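PDB 5YXT: reducing end xylose-releasing exo-oligoxylanase from Paenibacillus barengoltzii G22, which probably hydrolyses xylo-oligosaccharides from their reducing end, releasing xylose one unit at a time, as a family 8 glycoside hydrolase of xylan breakdown. Local coordinates for residues V86-W91 against G144-P149; A267-D272 against P280-A285. One frame throughout, in Å; residues are numbered along the deposited sequence.

Contact 1: residues V86-W91 against G144-P149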
ATOM      1  N   VAL C  86       2.001 -43.932   3.168  1.00 20.41           N
ATOM      2  CA  VAL C  86       3.184 -43.140   3.507  1.00 19.06           C
ATOM      3  C   VAL C  86       3.205 -42.829   5.001  1.00 15.83           C
ATOM      4  O   VAL C  86       4.232 -42.978   5.667  1.00 17.46           O
ATOM      5  CB  VAL C  86       3.233 -41.850   2.669  1.00 21.33           C
ATOM      6  CG1 VAL C  86       4.297 -40.898   3.226  1.00 19.97           C
ATOM      7  CG2 VAL C  86       3.507 -42.171   1.213  1.00 23.07           C
ATOM      8  N   PHE C  87       2.064 -42.410   5.544  1.00 17.11           N
ATOM      9  CA  PHE C  87       1.955 -42.148   6.976  1.00 16.16           C
ATOM     10  C   PHE C  87       2.448 -43.330   7.800  1.00 17.32           C
ATOM     11  O   PHE C  87       3.279 -43.165   8.698  1.00 17.41           O
ATOM     12  CB  PHE C  87       0.502 -41.811   7.326  1.00 17.48           C
ATOM     13  CG  PHE C  87       0.312 -41.360   8.754  1.00 17.81           C
ATOM     14  CD1 PHE C  87       0.298 -42.275   9.786  1.00 15.06           C
ATOM     15  CD2 PHE C  87       0.160 -40.004   9.056  1.00 17.61           C
ATOM     16  CE1 PHE C  87       0.137 -41.863  11.111  1.00 17.02           C
ATOM     17  CE2 PHE C  87      -0.015 -39.590  10.368  1.00 15.96           C
ATOM     18  CZ  PHE C  87      -0.022 -40.522  11.397  1.00 15.39           C
ATOM     19  N   ASP C  88       1.956 -44.540   7.496  1.00 16.27           N
ATOM     20  CA  ASP C  88       2.301 -45.689   8.326  1.00 18.44           C
ATOM     21  C   ASP C  88       3.766 -46.077   8.178  1.00 19.97           C
ATOM     22  O   ASP C  88       4.403 -46.485   9.157  1.00 19.37           O
ATOM     23  CB  ASP C  88       1.397 -46.876   7.985  1.00 22.06           C
ATOM     24  CG  ASP C  88       0.005 -46.740   8.581  1.00 25.97           C
ATOM     25  OD1 ASP C  88      -0.214 -45.808   9.386  1.00 24.52           O
ATOM     26  OD2 ASP C  88      -0.877 -47.571   8.259  1.00 22.78           O
ATOM     27  N   ARG C  89       4.325 -45.931   6.979  1.00 20.12           N
ATOM     28  CA  ARG C  89       5.740 -46.218   6.787  1.00 17.22           C
ATOM     29  C   ARG C  89       6.605 -45.299   7.639  1.00 17.39           C
ATOM     30  O   ARG C  89       7.541 -45.753   8.309  1.00 17.81           O
ATOM     31  CB  ARG C  89       6.090 -46.092   5.303  1.00 18.76           C
ATOM     32  CG  ARG C  89       5.679 -47.304   4.452  1.00 22.02           C
ATOM     33  CD  ARG C  89       5.801 -46.980   2.971  1.00 25.14           C
ATOM     34  NE  ARG C  89       5.592 -48.133   2.093  1.00 25.68           N
ATOM     35  CZ  ARG C  89       6.528 -49.027   1.782  1.00 30.46           C
ATOM     36  NH1 ARG C  89       6.234 -50.035   0.961  1.00 27.91           N
ATOM     37  NH2 ARG C  89       7.753 -48.930   2.300  1.00 28.46           N
ATOM     38  N   ILE C  90       6.306 -43.996   7.629  1.00 15.74           N
ATOM     39  CA  ILE C  90       7.081 -43.046   8.431  1.00 16.37           C
ATOM     40  C   ILE C  90       6.923 -43.355   9.915  1.00 15.77           C
ATOM     41  O   ILE C  90       7.905 -43.445  10.665  1.00 17.38           O
ATOM     42  CB  ILE C  90       6.658 -41.598   8.115  1.00 17.74           C
ATOM     43  CG1 ILE C  90       6.878 -41.270   6.625  1.00 18.33           C
ATOM     44  CG2 ILE C  90       7.417 -40.615   9.008  1.00 15.08           C
ATOM     45  CD1 ILE C  90       6.444 -39.827   6.221  1.00 16.24           C
ATOM     46  N   TRP C  91       5.682 -43.538  10.356  1.00 17.04           N
ATOM     47  CA  TRP C  91       5.429 -43.812  11.763  1.00 16.83           C
ATOM     48  C   TRP C  91       6.097 -45.108  12.202  1.00 15.99           C
ATOM     49  O   TRP C  91       6.597 -45.200  13.324  1.00 19.64           O
ATOM     50  CB  TRP C  91       3.928 -43.854  12.022  1.00 15.87           C
ATOM     51  CG  TRP C  91       3.566 -44.121  13.461  1.00 17.83           C
ATOM     52  CD1 TRP C  91       2.760 -45.129  13.926  1.00 18.84           C
ATOM     53  CD2 TRP C  91       3.992 -43.385  14.620  1.00 17.10           C
ATOM     54  NE1 TRP C  91       2.660 -45.065  15.291  1.00 16.95           N
ATOM     55  CE2 TRP C  91       3.405 -44.008  15.746  1.00 17.44           C
ATOM     56  CE3 TRP C  91       4.816 -42.271  14.817  1.00 17.49           C
ATOM     57  CZ2 TRP C  91       3.614 -43.551  17.052  1.00 18.55           C
ATOM     58  CZ3 TRP C  91       5.023 -41.811  16.118  1.00 18.76           C
ATOM     59  CH2 TRP C  91       4.425 -42.461  17.221  1.00 20.10           C
ATOM     60  N   GLY C 144      -9.104 -44.176  11.323  1.00 24.55           N
ATOM     61  CA  GLY C 144      -9.403 -45.117  12.377  1.00 23.54           C
ATOM     62  C   GLY C 144      -8.163 -45.803  12.906  1.00 28.20           C
ATOM     63  O   GLY C 144      -7.250 -46.141  12.141  1.00 26.69           O
ATOM     64  N   ASP C 145      -8.119 -46.005  14.222  1.00 24.11           N
ATOM     65  CA  ASP C 145      -7.024 -46.741  14.828  1.00 27.29           C
ATOM     66  C   ASP C 145      -6.935 -48.134  14.221  1.00 30.53           C
ATOM     67  O   ASP C 145      -7.947 -48.743  13.866  1.00 29.12           O
ATOM     68  CB  ASP C 145      -7.227 -46.846  16.343  1.00 28.45           C
ATOM     69  CG  ASP C 145      -6.736 -45.622  17.084  1.00 27.40           C
ATOM     70  OD1 ASP C 145      -6.690 -44.543  16.463  1.00 24.04           O
ATOM     71  OD2 ASP C 145      -6.396 -45.745  18.284  1.00 30.08           O
ATOM     72  N   ARG C 146      -5.708 -48.620  14.078  1.00 29.49           N
ATOM     73  CA  ARG C 146      -5.459 -50.018  13.765  1.00 30.86           C
ATOM     74  C   ARG C 146      -4.709 -50.617  14.945  1.00 30.75           C
ATOM     75  O   ARG C 146      -4.703 -50.030  16.028  1.00 29.62           O
ATOM     76  CB  ARG C 146      -4.665 -50.137  12.468  1.00 31.24           C
ATOM     77  CG  ARG C 146      -5.071 -51.277  11.571  1.00 41.47           C
ATOM     78  CD  ARG C 146      -4.223 -51.209  10.327  1.00 38.74           C
ATOM     79  NE  ARG C 146      -4.104 -49.817   9.928  1.00 37.68           N
ATOM     80  CZ  ARG C 146      -2.997 -49.253   9.474  1.00 31.58           C
ATOM     81  NH1 ARG C 146      -1.882 -49.957   9.336  1.00 32.13           N
ATOM     82  NH2 ARG C 146      -3.017 -47.971   9.147  1.00 39.03           N
ATOM     83  N   GLU C 147      -4.058 -51.759  14.761  1.00 30.26           N
ATOM     84  CA  GLU C 147      -3.380 -52.394  15.881  1.00 30.17           C
ATOM     85  C   GLU C 147      -1.989 -51.803  16.093  1.00 28.79           C
ATOM     86  O   GLU C 147      -1.346 -51.323  15.154  1.00 28.81           O
ATOM     87  CB  GLU C 147      -3.286 -53.902  15.663  1.00 32.71           C
ATOM     88  CG  GLU C 147      -3.220 -54.693  16.952  1.00 34.35           C
ATOM     89  CD  GLU C 147      -4.119 -54.137  18.046  1.00 35.25           C
ATOM     90  OE1 GLU C 147      -5.310 -54.519  18.117  1.00 35.42           O
ATOM     91  OE2 GLU C 147      -3.626 -53.310  18.839  1.00 35.78           O
ATOM     92  N   ALA C 148      -1.532 -51.861  17.342  1.00 26.63           N
ATOM     93  CA  ALA C 148      -0.283 -51.230  17.739  1.00 26.50           C
ATOM     94  C   ALA C 148       0.850 -51.666  16.812  1.00 29.43           C
ATOM     95  O   ALA C 148       0.885 -52.826  16.379  1.00 28.49           O
ATOM     96  CB  ALA C 148       0.055 -51.590  19.189  1.00 25.46           C
ATOM     97  N   PRO C 149       1.783 -50.765  16.470  1.00 27.36           N
ATOM     98  CA  PRO C 149       1.805 -49.374  16.949  1.00 24.47           C
ATOM     99  C   PRO C 149       0.950 -48.399  16.137  1.00 23.49           C
ATOM    100  O   PRO C 149       1.099 -47.179  16.292  1.00 22.52           O
ATOM    101  CB  PRO C 149       3.279 -48.998  16.833  1.00 24.50           C
ATOM    102  CG  PRO C 149       3.777 -49.809  15.653  1.00 28.04           C
ATOM    103  CD  PRO C 149       2.979 -51.102  15.669  1.00 28.23           C
TER
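In the helical barrel of this family 8 hydrolase, a loop linking two helices is tied to the flank of a third: Asp88 and Trp91 of helix 84-98 meet Arg146 and Pro149 of the loop between helices 126-143 and 152-165. The indole carries the more clearly defined bond. Trp91 NE1 donates to Pro149 O at 2.8 Å, and the oxygen lies at the edge of the indole, in the ring plane. Relative to the carbonyl, the donor stands above its plane, about 40° out of it. The ring is swung to the loop by a first torsion that sets CG opposite the backbone N (chi1 -180°). The peptide bond before Pro149 is cis, a feature of this loop.

One helical turn earlier, Asp88 and Arg146 form a salt bridge, their side chains arriving from opposing directions. OD2 lies at the edge of the guanidinium, and the two planes are 50° apart. The bond from Arg146 NH1 to Asp88 OD2, 2.8 Å long, is weak, and the still shorter approach of NH2 is doubtful in detail. The second carboxylate oxygen, OD1, is hydrogen-bonded to Tyr152 at the start of the following helix. Trp91 also packs on Met75 of helix 68-80 and Leu136 of helix 126-143. The contact fastens the loop between helices 126-143 and 152-165 to helix 84-98, in the (alpha/alpha)6 barrel characteristic of glycoside hydrolase family 8.

Contact 2: residues A267-D272 against P280-A285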
ATOM      1  N   ALA C 267       3.984 -18.473   9.500  1.00 13.18           N
ATOM      2  CA  ALA C 267       3.086 -19.509   9.003  1.00 15.76           C
ATOM      3  C   ALA C 267       2.151 -19.994  10.099  1.00 14.02           C
ATOM      4  O   ALA C 267       0.954 -20.204   9.850  1.00 14.37           O
ATOM      5  CB  ALA C 267       3.895 -20.675   8.430  1.00 15.60           C
ATOM      6  N   ASN C 268       2.678 -20.160  11.320  1.00 15.09           N
ATOM      7  CA  ASN C 268       1.857 -20.576  12.456  1.00 14.03           C
ATOM      8  C   ASN C 268       0.754 -19.567  12.756  1.00 13.30           C
ATOM      9  O   ASN C 268      -0.367 -19.954  13.100  1.00 14.15           O
ATOM     10  CB  ASN C 268       2.733 -20.775  13.703  1.00 12.16           C
ATOM     11  CG  ASN C 268       3.725 -21.917  13.551  1.00 16.22           C
ATOM     12  OD1 ASN C 268       3.514 -22.827  12.748  1.00 17.54           O
ATOM     13  ND2 ASN C 268       4.822 -21.872  14.323  1.00 13.98           N
ATOM     14  N   LEU C 269       1.072 -18.268  12.702  1.00 15.04           N
ATOM     15  CA  LEU C 269       0.052 -17.246  12.928  1.00 14.95           C
ATOM     16  C   LEU C 269      -1.029 -17.309  11.860  1.00 13.73           C
ATOM     17  O   LEU C 269      -2.226 -17.169  12.163  1.00 16.29           O
ATOM     18  CB  LEU C 269       0.688 -15.853  12.947  1.00 13.56           C
ATOM     19  CG  LEU C 269       1.747 -15.602  14.019  1.00 14.09           C
ATOM     20  CD1 LEU C 269       2.428 -14.258  13.810  1.00 20.45           C
ATOM     21  CD2 LEU C 269       1.107 -15.686  15.382  1.00 17.61           C
ATOM     22  N   GLY C 270      -0.623 -17.490  10.603  1.00 13.78           N
ATOM     23  CA  GLY C 270      -1.594 -17.647   9.539  1.00 13.28           C
ATOM     24  C   GLY C 270      -2.499 -18.843   9.771  1.00 15.69           C
ATOM     25  O   GLY C 270      -3.716 -18.755   9.577  1.00 15.06           O
ATOM     26  N   LEU C 271      -1.924 -19.971  10.211  1.00 12.55           N
ATOM     27  CA  LEU C 271      -2.748 -21.171  10.378  1.00 14.77           C
ATOM     28  C   LEU C 271      -3.641 -21.063  11.605  1.00 16.17           C
ATOM     29  O   LEU C 271      -4.816 -21.450  11.549  1.00 16.64           O
ATOM     30  CB  LEU C 271      -1.892 -22.435  10.454  1.00 14.90           C
ATOM     31  CG  LEU C 271      -2.694 -23.737  10.312  1.00 14.17           C
ATOM     32  CD1 LEU C 271      -3.440 -23.775   8.992  1.00 15.79           C
ATOM     33  CD2 LEU C 271      -1.842 -24.993  10.473  1.00 15.75           C
ATOM     34  N   ASP C 272      -3.119 -20.525  12.711  1.00 13.45           N
ATOM     35  CA  ASP C 272      -3.966 -20.301  13.882  1.00 14.08           C
ATOM     36  C   ASP C 272      -5.117 -19.364  13.552  1.00 15.82           C
ATOM     37  O   ASP C 272      -6.263 -19.614  13.948  1.00 15.31           O
ATOM     38  CB  ASP C 272      -3.145 -19.738  15.040  1.00 13.85           C
ATOM     39  CG  ASP C 272      -3.947 -19.638  16.336  1.00 16.22           C
ATOM     40  OD1 ASP C 272      -4.765 -20.539  16.627  1.00 16.38           O
ATOM     41  OD2 ASP C 272      -3.772 -18.647  17.069  1.00 21.28           O
ATOM     42  N   PRO C 280      -6.759 -11.081  17.202  1.00 21.71           N
ATOM     43  CA  PRO C 280      -6.581 -10.136  16.083  1.00 19.34           C
ATOM     44  C   PRO C 280      -5.173  -9.565  15.987  1.00 17.78           C
ATOM     45  O   PRO C 280      -4.768  -9.124  14.907  1.00 17.14           O
ATOM     46  CB  PRO C 280      -7.612  -9.037  16.382  1.00 24.23           C
ATOM     47  CG  PRO C 280      -8.555  -9.632  17.396  1.00 24.17           C
ATOM     48  CD  PRO C 280      -7.769 -10.632  18.174  1.00 23.64           C
ATOM     49  N   TRP C 281      -4.408  -9.587  17.077  1.00 18.15           N
ATOM     50  CA  TRP C 281      -3.016  -9.161  17.020  1.00 18.15           C
ATOM     51  C   TRP C 281      -2.238  -9.923  15.960  1.00 17.59           C
ATOM     52  O   TRP C 281      -1.322  -9.366  15.348  1.00 16.01           O
ATOM     53  CB  TRP C 281      -2.365  -9.346  18.388  1.00 17.86           C
ATOM     54  CG  TRP C 281      -0.889  -9.120  18.386  1.00 20.04           C
ATOM     55  CD1 TRP C 281      -0.238  -7.940  18.617  1.00 24.32           C
ATOM     56  CD2 TRP C 281       0.127 -10.101  18.156  1.00 19.21           C
ATOM     57  NE1 TRP C 281       1.120  -8.125  18.524  1.00 21.97           N
ATOM     58  CE2 TRP C 281       1.371  -9.444  18.247  1.00 19.73           C
ATOM     59  CE3 TRP C 281       0.104 -11.467  17.864  1.00 20.65           C
ATOM     60  CZ2 TRP C 281       2.586 -10.109  18.073  1.00 20.58           C
ATOM     61  CZ3 TRP C 281       1.316 -12.133  17.690  1.00 20.76           C
ATOM     62  CH2 TRP C 281       2.540 -11.446  17.792  1.00 19.27           C
ATOM     63  N   GLN C 282      -2.588 -11.192  15.729  1.00 15.43           N
ATOM     64  CA  GLN C 282      -1.881 -11.986  14.727  1.00 17.74           C
ATOM     65  C   GLN C 282      -1.903 -11.318  13.353  1.00 18.75           C
ATOM     66  O   GLN C 282      -0.906 -11.366  12.624  1.00 19.68           O
ATOM     67  CB  GLN C 282      -2.478 -13.395  14.658  1.00 13.23           C
ATOM     68  CG  GLN C 282      -2.359 -14.135  15.987  1.00 18.67           C
ATOM     69  CD  GLN C 282      -2.988 -15.507  15.963  1.00 20.98           C
ATOM     70  OE1 GLN C 282      -3.812 -15.815  15.101  1.00 20.14           O
ATOM     71  NE2 GLN C 282      -2.599 -16.346  16.918  1.00 20.56           N
ATOM     72  N   ARG C 283      -3.024 -10.693  12.977  1.00 17.27           N
ATOM     73  CA  ARG C 283      -3.071 -10.003  11.685  1.00 17.61           C
ATOM     74  C   ARG C 283      -2.104  -8.828  11.647  1.00 19.41           C
ATOM     75  O   ARG C 283      -1.437  -8.600  10.630  1.00 18.48           O
ATOM     76  CB  ARG C 283      -4.506  -9.554  11.379  1.00 21.02           C
ATOM     77  CG  ARG C 283      -5.494 -10.609  11.823  1.00 22.37           C
ATOM     78  CD  ARG C 283      -6.923 -10.417  11.305  1.00 27.27           C
ATOM     79  NE  ARG C 283      -6.993 -10.027   9.906  1.00 28.89           N
ATOM     80  CZ  ARG C 283      -7.037 -10.899   8.923  1.00 32.68           C
ATOM     81  NH1 ARG C 283      -6.998 -12.161   9.256  1.00 45.12           N
ATOM     82  NH2 ARG C 283      -7.137 -10.528   7.652  1.00 37.04           N
ATOM     83  N   GLU C 284      -1.991  -8.094  12.753  1.00 18.85           N
ATOM     84  CA  GLU C 284      -1.031  -6.999  12.802  1.00 22.28           C
ATOM     85  C   GLU C 284       0.403  -7.514  12.701  1.00 19.91           C
ATOM     86  O   GLU C 284       1.229  -6.925  11.995  1.00 16.54           O
ATOM     87  CB  GLU C 284      -1.223  -6.189  14.081  1.00 24.16           C
ATOM     88  CG  GLU C 284      -2.360  -5.189  14.003  1.00 33.69           C
ATOM     89  CD  GLU C 284      -1.913  -3.783  14.360  1.00 47.21           C
ATOM     90  OE1 GLU C 284      -0.969  -3.276  13.707  1.00 44.17           O
ATOM     91  OE2 GLU C 284      -2.505  -3.186  15.287  1.00 54.73           O
ATOM     92  N   ALA C 285       0.711  -8.623  13.385  1.00 16.64           N
ATOM     93  CA  ALA C 285       2.070  -9.157  13.343  1.00 16.98           C
ATOM     94  C   ALA C 285       2.428  -9.657  11.947  1.00 16.40           C
ATOM     95  O   ALA C 285       3.538  -9.413  11.462  1.00 14.70           O
ATOM     96  CB  ALA C 285       2.231 -10.278  14.377  1.00 18.04           C
TER
HETATM   97  O   HOH W   1      -5.953 -17.317  15.984  1.00 18.93           O
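Two torsions bring Asp272 and Gln282 together: the aspartate has CG opposite its backbone N (chi1 -173°), and the glutamine runs straight beyond CG (chi2 178°), carrying its amide across to the neighbouring helix. The side chains meet at about a right angle. Gln282 NE2 then donates an almost straight hydrogen bond of 2.6 Å to Asp272 OD2, received on the anti lone pair and lying in the amide plane. A water closes the arrangement beside it, giving one hydrogen to Gln282 OE1 at 2.8 Å and making a weaker bond of the same length to Asp272 OD2. Both ends of the amide are thereby engaged, which should fix its rotation.

The two segments belong to consecutive helices, 263-276 and 281-294, packed against each other within the (alpha/alpha)6 barrel of this family. The axes of the two short segments approach to 9.6 Å and run roughly antiparallel, at 145°.

Beside the polar pair, Leu269 supplies the apolar side of the contact. One of its methyls, CD2, rests on Gln282 CG at 3.8 Å and also lies 4.2 Å from Trp281 CZ3; the other branch, CD1, meets Ala285 CB at 4.0 Å. Ala285 CB also sits over one face of the Trp281 indole, toward its rim, and His229 stacks on the same ring system. Asp272 OD2 additionally forms a salt bridge with Arg225 of helix 214-231, whose charge probably stabilises the carboxylate.

How the contacts relate
Followed from the N terminus, the chain completes contact 1 before contact 2 begins, so the two lie in series and neither nest nor cross. Contact 1 closes a long loop: 52 residues, including helix 126-143, separate residues 86-91 from 144-149, and its closure ties helix 84-98 to the connection ahead of helix 152-165. Contact 2 closes a short one, only seven residues, by folding helix 281-294 back on helix 263-276. Their centres stand about 32 Å apart, on opposite sides of the chain's centre, and their nearest atoms are about 15 Å apart. Together they show two kinds of join in one barrel: packing of consecutive helices, and attachment of a loop to a helix distant in sequence.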